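Local atomic coordinates of cytochrome C2 (Paracoccus denitrificans, PDB entry 1COT), a protein that probably carries electrons between redox partners through a covalently bound heme c. Residues P37-R45 with F114-A122; G58-L69 with W86-K97. All coordinates share one frame; numbering follows the deposited sequence.

Interaction 1: residues P37-R45 with F114-A122; sequences PNLYGVVGR and FLAQNSPDA. With HEC (heme c), chain B.
Gly41 and Ser119 bring the two backbones together, their CA atoms 3.7 Å apart where the loop 37-45 passes the end of the C-terminal helix. Residues 114-117 are the last helical turn, Asn118 is the first residue to depart from it, and the loop runs past through two successive type II turns, Leu39 to Val42 and Val42 to Arg45. The main bond between backbones is made by Gly41 N, which donates to Asn118 O at 2.9 Å, nearly straight at 163°. That same carbonyl oxygen lies over one face of the Tyr40 ring, 3.4 Å above the plane and toward its rim. Tyr40 reaches this place because CG stands anti to the backbone N (chi1 170°), which swings the phenol back over Asn118 and across Pro120 at about a right angle. Its OH then shares water 1 with Asp121 OD2, to which the water donates.

Ser119 OG does double duty: it donates to Leu115 O, from above that carbonyl's plane, and accepts from Val43 N at 3.1 Å. The remaining side-chain contacts are mostly apolar. Val43 CG2 rests on Ala116 CA at 3.7 Å, while Val42 CG1 meets Leu115 CB at 4.0 Å and Leu39 CB touches Leu115 CD2. Ala122 CB ends the contact near Val43 O.

On the heme side, Arg45 NH1 and NH2 both grip Asn38 O end-on in the guanidinium plane, and NH2 also donates to propionate O1A of heme c at 3.0 Å. Pro37 O accepts from the axial ligand His19. The carbonyl at the helix end and the serine hydroxyl thus fasten a loop whose other face meets the heme, and Arg45 would probably offset part of the propionate's negative charge.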
loop_
_atom_site.group_PDB
_atom_site.type_symbol
_atom_site.label_atom_id
_atom_site.label_comp_id
_atom_site.label_asym_id
_atom_site.label_seq_id
_atom_site.Cartn_x
_atom_site.Cartn_y
_atom_site.Cartn_z
ATOM N N PRO A 37 -4.583 -2.403 -5.895
ATOM C CA PRO A 37 -5.768 -2.285 -5.053
ATOM C C PRO A 37 -6.101 -0.853 -4.667
ATOM O O PRO A 37 -5.241 0.038 -4.689
ATOM C CB PRO A 37 -5.420 -2.997 -3.732
ATOM C CG PRO A 37 -4.042 -3.624 -3.887
ATOM C CD PRO A 37 -3.508 -3.203 -5.245
ATOM N N ASN A 38 -7.364 -0.636 -4.288
ATOM C CA ASN A 38 -7.837 0.664 -3.846
ATOM C C ASN A 38 -7.086 0.942 -2.540
ATOM O O ASN A 38 -6.999 0.064 -1.681
ATOM C CB ASN A 38 -9.339 0.511 -3.572
ATOM C CG ASN A 38 -10.022 1.760 -3.082
ATOM O OD1 ASN A 38 -9.411 2.817 -2.872
ATOM N ND2 ASN A 38 -11.326 1.626 -2.896
ATOM N N LEU A 39 -6.540 2.150 -2.384
ATOM C CA LEU A 39 -5.790 2.536 -1.195
ATOM C C LEU A 39 -6.578 3.250 -0.119
ATOM O O LEU A 39 -6.026 3.574 0.929
ATOM C CB LEU A 39 -4.413 3.164 -1.504
ATOM C CG LEU A 39 -3.536 2.236 -2.352
ATOM C CD1 LEU A 39 -2.239 2.948 -2.735
ATOM C CD2 LEU A 39 -3.218 0.961 -1.581
ATOM N N TYR A 40 -7.860 3.486 -0.372
ATOM C CA TYR A 40 -8.652 4.144 0.644
ATOM C C TYR A 40 -8.627 3.189 1.831
ATOM O O TYR A 40 -8.783 1.978 1.665
ATOM C CB TYR A 40 -10.121 4.222 0.197
ATOM C CG TYR A 40 -10.950 4.689 1.365
ATOM C CD1 TYR A 40 -11.499 3.805 2.299
ATOM C CD2 TYR A 40 -11.185 6.052 1.542
ATOM C CE1 TYR A 40 -12.241 4.201 3.411
ATOM C CE2 TYR A 40 -11.934 6.473 2.635
ATOM C CZ TYR A 40 -12.462 5.569 3.556
ATOM O OH TYR A 40 -13.199 6.029 4.618
ATOM N N GLY A 41 -8.426 3.755 3.023
ATOM C CA GLY A 41 -8.382 3.010 4.267
ATOM C C GLY A 41 -7.272 1.977 4.352
ATOM O O GLY A 41 -7.395 1.003 5.099
ATOM N N VAL A 42 -6.177 2.160 3.609
ATOM C CA VAL A 42 -5.100 1.171 3.671
ATOM C C VAL A 42 -4.409 1.123 5.020
ATOM O O VAL A 42 -3.990 0.063 5.481
ATOM C CB VAL A 42 -4.081 1.261 2.524
ATOM C CG1 VAL A 42 -3.311 2.583 2.593
ATOM C CG2 VAL A 42 -3.132 0.078 2.514
ATOM N N VAL A 43 -4.291 2.277 5.674
ATOM C CA VAL A 43 -3.640 2.257 6.973
ATOM C C VAL A 43 -4.560 1.577 7.965
ATOM O O VAL A 43 -5.717 1.975 8.126
ATOM C CB VAL A 43 -3.266 3.655 7.453
ATOM C CG1 VAL A 43 -2.462 3.587 8.747
ATOM C CG2 VAL A 43 -2.488 4.395 6.369
ATOM N N GLY A 44 -4.050 0.552 8.637
ATOM C CA GLY A 44 -4.820 -0.193 9.603
ATOM C C GLY A 44 -5.529 -1.373 8.956
ATOM O O GLY A 44 -6.102 -2.221 9.648
ATOM N N ARG A 45 -5.475 -1.460 7.635
ATOM C CA ARG A 45 -6.127 -2.571 6.960
ATOM C C ARG A 45 -5.237 -3.810 6.938
ATOM O O ARG A 45 -4.023 -3.693 6.797
ATOM C CB ARG A 45 -6.366 -2.112 5.541
ATOM C CG ARG A 45 -7.018 -3.113 4.635
ATOM C CD ARG A 45 -7.467 -2.371 3.386
ATOM N NE ARG A 45 -6.554 -2.521 2.265
ATOM C CZ ARG A 45 -6.594 -1.718 1.198
ATOM N NH1 ARG A 45 -7.477 -0.725 1.099
ATOM N NH2 ARG A 45 -5.732 -1.923 0.210
ATOM N N PHE A 114 -0.497 10.928 3.483
ATOM C CA PHE A 114 -1.675 11.162 2.698
ATOM C C PHE A 114 -2.550 9.921 2.717
ATOM O O PHE A 114 -3.770 10.027 2.739
ATOM C CB PHE A 114 -1.223 11.420 1.274
ATOM C CG PHE A 114 -2.355 11.616 0.327
ATOM C CD1 PHE A 114 -3.192 12.727 0.446
ATOM C CD2 PHE A 114 -2.515 10.699 -0.705
ATOM C CE1 PHE A 114 -4.231 12.940 -0.463
ATOM C CE2 PHE A 114 -3.541 10.910 -1.628
ATOM C CZ PHE A 114 -4.380 12.015 -1.492
ATOM N N LEU A 115 -1.934 8.736 2.680
ATOM C CA LEU A 115 -2.729 7.527 2.720
ATOM C C LEU A 115 -3.448 7.488 4.063
ATOM O O LEU A 115 -4.596 7.059 4.155
ATOM C CB LEU A 115 -1.827 6.294 2.605
ATOM C CG LEU A 115 -1.205 6.203 1.223
ATOM C CD1 LEU A 115 -0.296 4.985 1.179
ATOM C CD2 LEU A 115 -2.299 6.056 0.168
ATOM N N ALA A 116 -2.770 7.951 5.102
ATOM C CA ALA A 116 -3.346 7.973 6.423
ATOM C C ALA A 116 -4.522 8.939 6.509
ATOM O O ALA A 116 -5.536 8.689 7.152
ATOM C CB ALA A 116 -2.284 8.350 7.438
ATOM N N GLN A 117 -4.393 10.063 5.833
ATOM C CA GLN A 117 -5.450 11.032 5.835
ATOM C C GLN A 117 -6.700 10.392 5.236
ATOM O O GLN A 117 -7.834 10.680 5.605
ATOM C CB GLN A 117 -4.965 12.227 4.994
ATOM C CG GLN A 117 -6.088 13.195 4.574
ATOM C CD GLN A 117 -5.563 14.408 3.836
ATOM O OE1 GLN A 117 -4.861 15.251 4.418
ATOM N NE2 GLN A 117 -5.916 14.518 2.556
ATOM N N ASN A 118 -6.459 9.500 4.279
ATOM C CA ASN A 118 -7.514 8.789 3.585
ATOM C C ASN A 118 -7.846 7.424 4.208
ATOM O O ASN A 118 -8.410 6.558 3.541
ATOM C CB ASN A 118 -7.224 8.707 2.077
ATOM C CG ASN A 118 -7.315 10.093 1.477
ATOM O OD1 ASN A 118 -8.422 10.638 1.333
ATOM N ND2 ASN A 118 -6.172 10.688 1.155
ATOM N N SER A 119 -7.533 7.259 5.495
ATOM C CA SER A 119 -7.788 6.055 6.286
ATOM C C SER A 119 -8.378 6.611 7.563
ATOM O O SER A 119 -7.830 6.450 8.647
ATOM C CB SER A 119 -6.489 5.331 6.607
ATOM O OG SER A 119 -6.005 4.803 5.390
ATOM N N PRO A 120 -9.511 7.292 7.394
ATOM C CA PRO A 120 -10.169 7.937 8.513
ATOM C C PRO A 120 -10.555 7.136 9.726
ATOM O O PRO A 120 -10.578 7.634 10.855
ATOM C CB PRO A 120 -11.361 8.698 7.932
ATOM C CG PRO A 120 -11.671 8.021 6.614
ATOM C CD PRO A 120 -10.398 7.299 6.199
ATOM N N ASP A 121 -10.851 5.883 9.480
ATOM C CA ASP A 121 -11.243 5.023 10.554
ATOM C C ASP A 121 -10.106 4.153 10.998
ATOM O O ASP A 121 -10.314 3.172 11.710
ATOM C CB ASP A 121 -12.427 4.196 10.068
ATOM C CG ASP A 121 -13.594 5.127 10.040
ATOM O OD1 ASP A 121 -14.014 5.656 11.046
ATOM O OD2 ASP A 121 -14.072 5.343 8.841
ATOM N N ALA A 122 -8.909 4.513 10.566
ATOM C CA ALA A 122 -7.784 3.710 10.971
ATOM C C ALA A 122 -7.701 3.847 12.478
ATOM O O ALA A 122 -7.811 5.004 12.945
ATOM C CB ALA A 122 -6.503 4.213 10.326
HETATM FE FE HEC B . 1.244 -0.205 -5.381
HETATM C CHA HEC B . 0.088 -3.006 -3.929
HETATM C CHB HEC B . 1.315 1.346 -2.399
HETATM C CHC HEC B . 2.419 2.624 -6.850
HETATM C CHD HEC B . 1.067 -1.671 -8.425
HETATM N NA HEC B . 0.813 -0.709 -3.530
HETATM C C1A HEC B . 0.326 -1.949 -3.132
HETATM C C2A HEC B . 0.114 -1.937 -1.702
HETATM C C3A HEC B . 0.455 -0.718 -1.246
HETATM C C4A HEC B . 0.881 0.037 -2.382
HETATM C CMA HEC B . 0.421 -0.206 0.175
HETATM C CAA HEC B . -0.395 -3.104 -0.901
HETATM C CBA HEC B . -1.924 -2.998 -0.789
HETATM C CGA HEC B . -2.623 -4.044 0.084
HETATM O O1A HEC B . -3.789 -4.115 -0.193
HETATM O O2A HEC B . -2.115 -4.720 0.945
HETATM N NB HEC B . 1.783 1.591 -4.782
HETATM C C1B HEC B . 1.674 2.038 -3.502
HETATM C C2B HEC B . 2.105 3.402 -3.469
HETATM C C3B HEC B . 2.419 3.735 -4.712
HETATM C C4B HEC B . 2.226 2.609 -5.518
HETATM C CMB HEC B . 2.182 4.230 -2.173
HETATM C CAB HEC B . 3.022 5.011 -5.142
HETATM C CBB HEC B . 4.301 5.526 -4.544
HETATM N NC HEC B . 1.678 0.364 -7.197
HETATM C C1C HEC B . 2.140 1.572 -7.647
HETATM C C2C HEC B . 2.283 1.563 -9.087
HETATM C C3C HEC B . 1.884 0.347 -9.522
HETATM C C4C HEC B . 1.497 -0.381 -8.353
HETATM C CMC HEC B . 2.796 2.729 -9.924
HETATM C CAC HEC B . 1.809 -0.201 -10.921
HETATM C CBC HEC B . 2.706 0.089 -12.083
HETATM N ND HEC B . 0.721 -2.001 -6.049
HETATM C C1D HEC B . 0.705 -2.405 -7.359
HETATM C C2D HEC B . 0.232 -3.775 -7.422
HETATM C C3D HEC B . -0.051 -4.115 -6.150
HETATM C C4D HEC B . 0.268 -3.027 -5.297
HETATM C CMD HEC B . 0.100 -4.616 -8.672
HETATM C CAD HEC B . -0.468 -5.453 -5.676
HETATM C CBD HEC B . 0.894 -6.095 -5.267
HETATM C CGD HEC B . 0.953 -7.571 -5.134
HETATM O O1D HEC B . -0.005 -8.303 -5.204
HETATM O O2D HEC B . 2.103 -8.028 -4.914
HETATM O O HOH W 1 -13.190 4.379 6.543
#

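Interaction 2: residues G58-L69 with W86-K97; sequences GILEVAEKNPDL and WLVKMTDDKGAK. With HEC (heme c), chain B.
Thr91, Met90 and Val62 each bury more surface than any other residue of this helix-to-helix packing, in which helices 58-65 and 86-91 of the cytochrome c fold run at 35° with their axes 9.1 Å apart. Val62 is a knob in the hole formed by Trp86, Leu87, Met90 and Thr91. Its CG2 does most of the touching, lying 3.5 Å from Thr91 CG2 and 3.6 Å from both Met90 CB and Leu87 CD2, while CG1 turns to Trp86 CH2.

Thr91 serves both kinds of chemistry. With chi1 at 64°, OG1 sits between the backbone N and the carbonyl carbon, where it donates to Leu87 O and accepts from Asp93 N in an ST turn; this leaves CG2 beside Val62 and Gly58 O, with the Glu61 side chain crossing at about a right angle. A valine here would probably leave Leu87 O and Asp93 N without their hydroxyl partner and so weaken the turn at the helix end. Thr91 O takes a 2.7 Å bond from Lys65 NZ, which approaches from above the carbonyl plane at the end of an extended chain and makes a long salt bridge to Glu61.

With CG anti to the carbonyl carbon (chi1 -55°), Met90 lays CG 3.7 Å above the centre of the Trp86 ring; bends at chi2 and chi3 then send CE tip to tip toward Leu69 CD2. Asn66 crosses that methyl; its ND2 donates in its own amide plane to Val62 O, on a lone pair, and also to water 4, which donates to Met90 O.

At the heme end, Gly58 N makes a weak bond to Lys97 O. Water 2 reinforces it, accepting from Ile59 N and donating to Lys97 O and to propionate oxygen O2D of heme c at 2.8 Å.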
loop_
_atom_site.group_PDB
_atom_site.type_symbol
_atom_site.label_atom_id
_atom_site.label_comp_id
_atom_site.label_asym_id
_atom_site.label_seq_id
_atom_site.Cartn_x
_atom_site.Cartn_y
_atom_site.Cartn_z
ATOM N N GLY A 58 3.708 -13.594 -3.224
ATOM C CA GLY A 58 4.501 -13.148 -2.108
ATOM C C GLY A 58 3.715 -12.451 -1.003
ATOM O O GLY A 58 3.873 -12.768 0.182
ATOM N N ILE A 59 2.894 -11.474 -1.372
ATOM C CA ILE A 59 2.143 -10.744 -0.370
ATOM C C ILE A 59 1.081 -11.607 0.295
ATOM O O ILE A 59 0.777 -11.437 1.481
ATOM C CB ILE A 59 1.667 -9.407 -0.935
ATOM C CG1 ILE A 59 1.413 -8.407 0.192
ATOM C CG2 ILE A 59 0.449 -9.597 -1.831
ATOM C CD1 ILE A 59 1.037 -7.019 -0.311
ATOM N N LEU A 60 0.530 -12.555 -0.457
ATOM C CA LEU A 60 -0.458 -13.453 0.106
ATOM C C LEU A 60 0.253 -14.305 1.134
ATOM O O LEU A 60 -0.294 -14.632 2.188
ATOM C CB LEU A 60 -1.068 -14.331 -0.983
ATOM C CG LEU A 60 -1.991 -13.495 -1.850
ATOM C CD1 LEU A 60 -2.490 -14.361 -3.001
ATOM C CD2 LEU A 60 -3.152 -12.983 -1.003
ATOM N N GLU A 61 1.501 -14.662 0.848
ATOM C CA GLU A 61 2.248 -15.465 1.804
ATOM C C GLU A 61 2.521 -14.647 3.059
ATOM O O GLU A 61 2.454 -15.160 4.172
ATOM C CB GLU A 61 3.570 -16.006 1.237
ATOM C CG GLU A 61 4.326 -16.882 2.251
ATOM C CD GLU A 61 5.454 -17.624 1.580
ATOM O OE1 GLU A 61 5.239 -17.800 0.301
ATOM O OE2 GLU A 61 6.456 -17.996 2.154
ATOM N N VAL A 62 2.832 -13.360 2.906
ATOM C CA VAL A 62 3.074 -12.559 4.086
ATOM C C VAL A 62 1.803 -12.552 4.952
ATOM O O VAL A 62 1.895 -12.736 6.162
ATOM C CB VAL A 62 3.406 -11.120 3.715
ATOM C CG1 VAL A 62 3.440 -10.243 4.959
ATOM C CG2 VAL A 62 4.728 -11.047 2.959
ATOM N N ALA A 63 0.606 -12.361 4.351
ATOM C CA ALA A 63 -0.665 -12.341 5.097
ATOM C C ALA A 63 -0.914 -13.646 5.840
ATOM O O ALA A 63 -1.315 -13.667 7.006
ATOM C CB ALA A 63 -1.833 -11.956 4.196
ATOM N N GLU A 64 -0.660 -14.740 5.149
ATOM C CA GLU A 64 -0.838 -16.062 5.687
ATOM C C GLU A 64 0.070 -16.347 6.874
ATOM O O GLU A 64 -0.338 -16.858 7.920
ATOM C CB GLU A 64 -0.617 -16.986 4.511
ATOM C CG GLU A 64 -0.962 -18.397 4.944
ATOM C CD GLU A 64 -0.759 -19.242 3.753
ATOM O OE1 GLU A 64 -0.513 -18.545 2.674
ATOM O OE2 GLU A 64 -0.802 -20.455 3.799
ATOM N N LYS A 65 1.321 -15.974 6.701
ATOM C CA LYS A 65 2.297 -16.143 7.730
ATOM C C LYS A 65 2.121 -15.148 8.879
ATOM O O LYS A 65 2.607 -15.452 9.956
ATOM C CB LYS A 65 3.689 -15.983 7.158
ATOM C CG LYS A 65 4.171 -17.163 6.339
ATOM C CD LYS A 65 5.646 -16.967 6.017
ATOM C CE LYS A 65 6.346 -18.095 5.263
ATOM N NZ LYS A 65 7.787 -18.159 5.540
ATOM N N ASN A 66 1.484 -13.990 8.711
ATOM C CA ASN A 66 1.324 -13.013 9.791
ATOM C C ASN A 66 -0.128 -12.554 9.756
ATOM O O ASN A 66 -0.452 -11.483 9.252
ATOM C CB ASN A 66 2.213 -11.829 9.384
ATOM C CG ASN A 66 3.675 -12.195 9.200
ATOM O OD1 ASN A 66 4.416 -12.207 10.187
ATOM N ND2 ASN A 66 4.113 -12.477 7.974
ATOM N N PRO A 67 -1.018 -13.383 10.266
ATOM C CA PRO A 67 -2.427 -13.098 10.229
ATOM C C PRO A 67 -2.924 -11.843 10.890
ATOM O O PRO A 67 -3.937 -11.264 10.503
ATOM C CB PRO A 67 -3.147 -14.333 10.754
ATOM C CG PRO A 67 -2.072 -15.305 11.219
ATOM C CD PRO A 67 -0.726 -14.647 10.995
ATOM N N ASP A 68 -2.195 -11.442 11.890
ATOM C CA ASP A 68 -2.608 -10.267 12.572
ATOM C C ASP A 68 -1.979 -9.013 11.990
ATOM O O ASP A 68 -2.181 -7.914 12.504
ATOM C CB ASP A 68 -2.154 -10.412 14.027
ATOM C CG ASP A 68 -0.692 -10.751 14.156
ATOM O OD1 ASP A 68 0.003 -11.160 13.249
ATOM O OD2 ASP A 68 -0.248 -10.550 15.369
ATOM N N LEU A 69 -1.211 -9.156 10.926
ATOM C CA LEU A 69 -0.572 -8.002 10.342
ATOM C C LEU A 69 -1.484 -7.110 9.531
ATOM O O LEU A 69 -2.166 -7.523 8.596
ATOM C CB LEU A 69 0.637 -8.420 9.484
ATOM C CG LEU A 69 1.511 -7.248 9.039
ATOM C CD1 LEU A 69 2.026 -6.504 10.273
ATOM C CD2 LEU A 69 2.681 -7.780 8.234
ATOM N N TRP A 86 11.201 -6.278 1.119
ATOM C CA TRP A 86 10.260 -6.345 2.205
ATOM C C TRP A 86 9.599 -7.717 2.203
ATOM O O TRP A 86 9.477 -8.375 3.244
ATOM C CB TRP A 86 9.206 -5.253 2.067
ATOM C CG TRP A 86 8.386 -5.103 3.307
ATOM C CD1 TRP A 86 8.748 -4.430 4.427
ATOM C CD2 TRP A 86 7.069 -5.622 3.566
ATOM N NE1 TRP A 86 7.750 -4.493 5.354
ATOM C CE2 TRP A 86 6.696 -5.215 4.860
ATOM C CE3 TRP A 86 6.175 -6.383 2.817
ATOM C CZ2 TRP A 86 5.466 -5.557 5.425
ATOM C CZ3 TRP A 86 4.960 -6.718 3.372
ATOM C CH2 TRP A 86 4.601 -6.310 4.663
ATOM N N LEU A 87 9.168 -8.138 1.015
ATOM C CA LEU A 87 8.530 -9.432 0.853
ATOM C C LEU A 87 9.515 -10.553 1.210
ATOM O O LEU A 87 9.133 -11.515 1.875
ATOM C CB LEU A 87 7.985 -9.611 -0.580
ATOM C CG LEU A 87 6.773 -8.736 -0.884
ATOM C CD1 LEU A 87 6.447 -8.868 -2.368
ATOM C CD2 LEU A 87 5.592 -9.208 -0.046
ATOM N N VAL A 88 10.789 -10.447 0.800
ATOM C CA VAL A 88 11.768 -11.478 1.131
ATOM C C VAL A 88 11.896 -11.567 2.638
ATOM O O VAL A 88 11.945 -12.643 3.244
ATOM C CB VAL A 88 13.129 -11.202 0.509
ATOM C CG1 VAL A 88 14.139 -12.223 1.006
ATOM C CG2 VAL A 88 13.015 -11.257 -1.017
ATOM N N LYS A 89 11.957 -10.403 3.249
ATOM C CA LYS A 89 12.063 -10.307 4.684
ATOM C C LYS A 89 10.918 -10.982 5.435
ATOM O O LYS A 89 11.131 -11.778 6.351
ATOM C CB LYS A 89 12.175 -8.841 5.080
ATOM C CG LYS A 89 12.000 -8.643 6.575
ATOM C CD LYS A 89 12.337 -7.244 7.069
ATOM C CE LYS A 89 11.220 -6.224 6.912
ATOM N NZ LYS A 89 11.262 -5.217 7.984
ATOM N N MET A 90 9.688 -10.654 5.046
ATOM C CA MET A 90 8.469 -11.167 5.668
ATOM C C MET A 90 8.077 -12.609 5.377
ATOM O O MET A 90 7.237 -13.189 6.068
ATOM C CB MET A 90 7.287 -10.229 5.350
ATOM C CG MET A 90 7.554 -8.790 5.754
ATOM S SD MET A 90 7.790 -8.613 7.535
ATOM C CE MET A 90 6.279 -9.385 8.170
ATOM N N THR A 91 8.673 -13.170 4.342
ATOM C CA THR A 91 8.375 -14.530 3.970
ATOM C C THR A 91 9.601 -15.390 4.132
ATOM O O THR A 91 9.523 -16.615 4.117
ATOM C CB THR A 91 8.047 -14.600 2.471
ATOM O OG1 THR A 91 9.181 -14.224 1.704
ATOM C CG2 THR A 91 6.825 -13.747 2.143
ATOM N N ASP A 92 10.736 -14.727 4.267
ATOM C CA ASP A 92 11.987 -15.438 4.399
ATOM C C ASP A 92 12.181 -16.219 3.114
ATOM O O ASP A 92 12.824 -17.263 3.113
ATOM C CB ASP A 92 11.959 -16.444 5.557
ATOM C CG ASP A 92 12.846 -16.031 6.682
ATOM O OD1 ASP A 92 14.052 -16.192 6.676
ATOM O OD2 ASP A 92 12.179 -15.480 7.666
ATOM N N ASP A 93 11.602 -15.718 2.030
ATOM C CA ASP A 93 11.703 -16.391 0.747
ATOM C C ASP A 93 12.348 -15.509 -0.290
ATOM O O ASP A 93 11.773 -14.545 -0.795
ATOM C CB ASP A 93 10.364 -16.955 0.264
ATOM C CG ASP A 93 10.302 -17.517 -1.143
ATOM O OD1 ASP A 93 11.455 -17.631 -1.765
ATOM O OD2 ASP A 93 9.246 -17.850 -1.656
ATOM N N LYS A 94 13.560 -15.901 -0.613
ATOM C CA LYS A 94 14.367 -15.207 -1.572
ATOM C C LYS A 94 13.674 -15.015 -2.891
ATOM O O LYS A 94 13.909 -14.058 -3.631
ATOM C CB LYS A 94 15.632 -16.019 -1.790
ATOM C CG LYS A 94 16.604 -15.394 -2.780
ATOM C CD LYS A 94 17.780 -16.311 -3.119
ATOM C CE LYS A 94 18.778 -15.781 -4.140
ATOM N NZ LYS A 94 20.064 -16.492 -4.183
ATOM N N GLY A 95 12.813 -15.960 -3.167
ATOM C CA GLY A 95 12.118 -15.864 -4.411
ATOM C C GLY A 95 10.762 -15.205 -4.273
ATOM O O GLY A 95 10.038 -15.253 -5.259
ATOM N N ALA A 96 10.408 -14.637 -3.106
ATOM C CA ALA A 96 9.115 -13.970 -2.905
ATOM C C ALA A 96 8.759 -13.098 -4.105
ATOM O O ALA A 96 9.551 -12.253 -4.506
ATOM C CB ALA A 96 9.152 -13.124 -1.644
ATOM N N LYS A 97 7.612 -13.313 -4.728
ATOM C CA LYS A 97 7.255 -12.513 -5.882
ATOM C C LYS A 97 6.365 -11.357 -5.540
ATOM O O LYS A 97 5.446 -11.485 -4.735
ATOM C CB LYS A 97 6.411 -13.286 -6.890
ATOM C CG LYS A 97 7.117 -14.440 -7.552
ATOM C CD LYS A 97 6.128 -15.414 -8.159
ATOM C CE LYS A 97 6.740 -16.206 -9.300
ATOM N NZ LYS A 97 5.736 -16.849 -10.158
HETATM FE FE HEC B . 1.244 -0.205 -5.381
HETATM C CHA HEC B . 0.088 -3.006 -3.929
HETATM C CHB HEC B . 1.315 1.346 -2.399
HETATM C CHC HEC B . 2.419 2.624 -6.850
HETATM C CHD HEC B . 1.067 -1.671 -8.425
HETATM N NA HEC B . 0.813 -0.709 -3.530
HETATM C C1A HEC B . 0.326 -1.949 -3.132
HETATM C C2A HEC B . 0.114 -1.937 -1.702
HETATM C C3A HEC B . 0.455 -0.718 -1.246
HETATM C C4A HEC B . 0.881 0.037 -2.382
HETATM C CMA HEC B . 0.421 -0.206 0.175
HETATM C CAA HEC B . -0.395 -3.104 -0.901
HETATM C CBA HEC B . -1.924 -2.998 -0.789
HETATM C CGA HEC B . -2.623 -4.044 0.084
HETATM O O1A HEC B . -3.789 -4.115 -0.193
HETATM O O2A HEC B . -2.115 -4.720 0.945
HETATM N NB HEC B . 1.783 1.591 -4.782
HETATM C C1B HEC B . 1.674 2.038 -3.502
HETATM C C2B HEC B . 2.105 3.402 -3.469
HETATM C C3B HEC B . 2.419 3.735 -4.712
HETATM C C4B HEC B . 2.226 2.609 -5.518
HETATM C CMB HEC B . 2.182 4.230 -2.173
HETATM C CAB HEC B . 3.022 5.011 -5.142
HETATM C CBB HEC B . 4.301 5.526 -4.544
HETATM N NC HEC B . 1.678 0.364 -7.197
HETATM C C1C HEC B . 2.140 1.572 -7.647
HETATM C C2C HEC B . 2.283 1.563 -9.087
HETATM C C3C HEC B . 1.884 0.347 -9.522
HETATM C C4C HEC B . 1.497 -0.381 -8.353
HETATM C CMC HEC B . 2.796 2.729 -9.924
HETATM C CAC HEC B . 1.809 -0.201 -10.921
HETATM C CBC HEC B . 2.706 0.089 -12.083
HETATM N ND HEC B . 0.721 -2.001 -6.049
HETATM C C1D HEC B . 0.705 -2.405 -7.359
HETATM C C2D HEC B . 0.232 -3.775 -7.422
HETATM C C3D HEC B . -0.051 -4.115 -6.150
HETATM C C4D HEC B . 0.268 -3.027 -5.297
HETATM C CMD HEC B . 0.100 -4.616 -8.672
HETATM C CAD HEC B . -0.468 -5.453 -5.676
HETATM C CBD HEC B . 0.894 -6.095 -5.267
HETATM C CGD HEC B . 0.953 -7.571 -5.134
HETATM O O1D HEC B . -0.005 -8.303 -5.204
HETATM O O2D HEC B . 2.103 -8.028 -4.914
HETATM O O HOH W 2 2.915 -10.550 -4.033
HETATM O O HOH W 3 7.239 -16.241 -1.301
HETATM O O HOH W 4 6.659 -13.610 8.450
#

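Two contacts with one shared cofactor illustrate how a small cytochrome can be built round its heme. Their centres are 21 Å apart, on opposite sides of the chain's centre, and their nearest atoms come to about 5 Å without touching. Along the chain both segments of interaction 2 fall between those of interaction 1: the loop 37-45 comes first, then helices 57-65 and 83-91, and finally helix 108-117, the next helix after 83-91. No helix is common to the two, yet each reaches a different heme propionate, interaction 1 by an arginine and interaction 2 through a water. The heme is thus the element that ties these separate packing regions together.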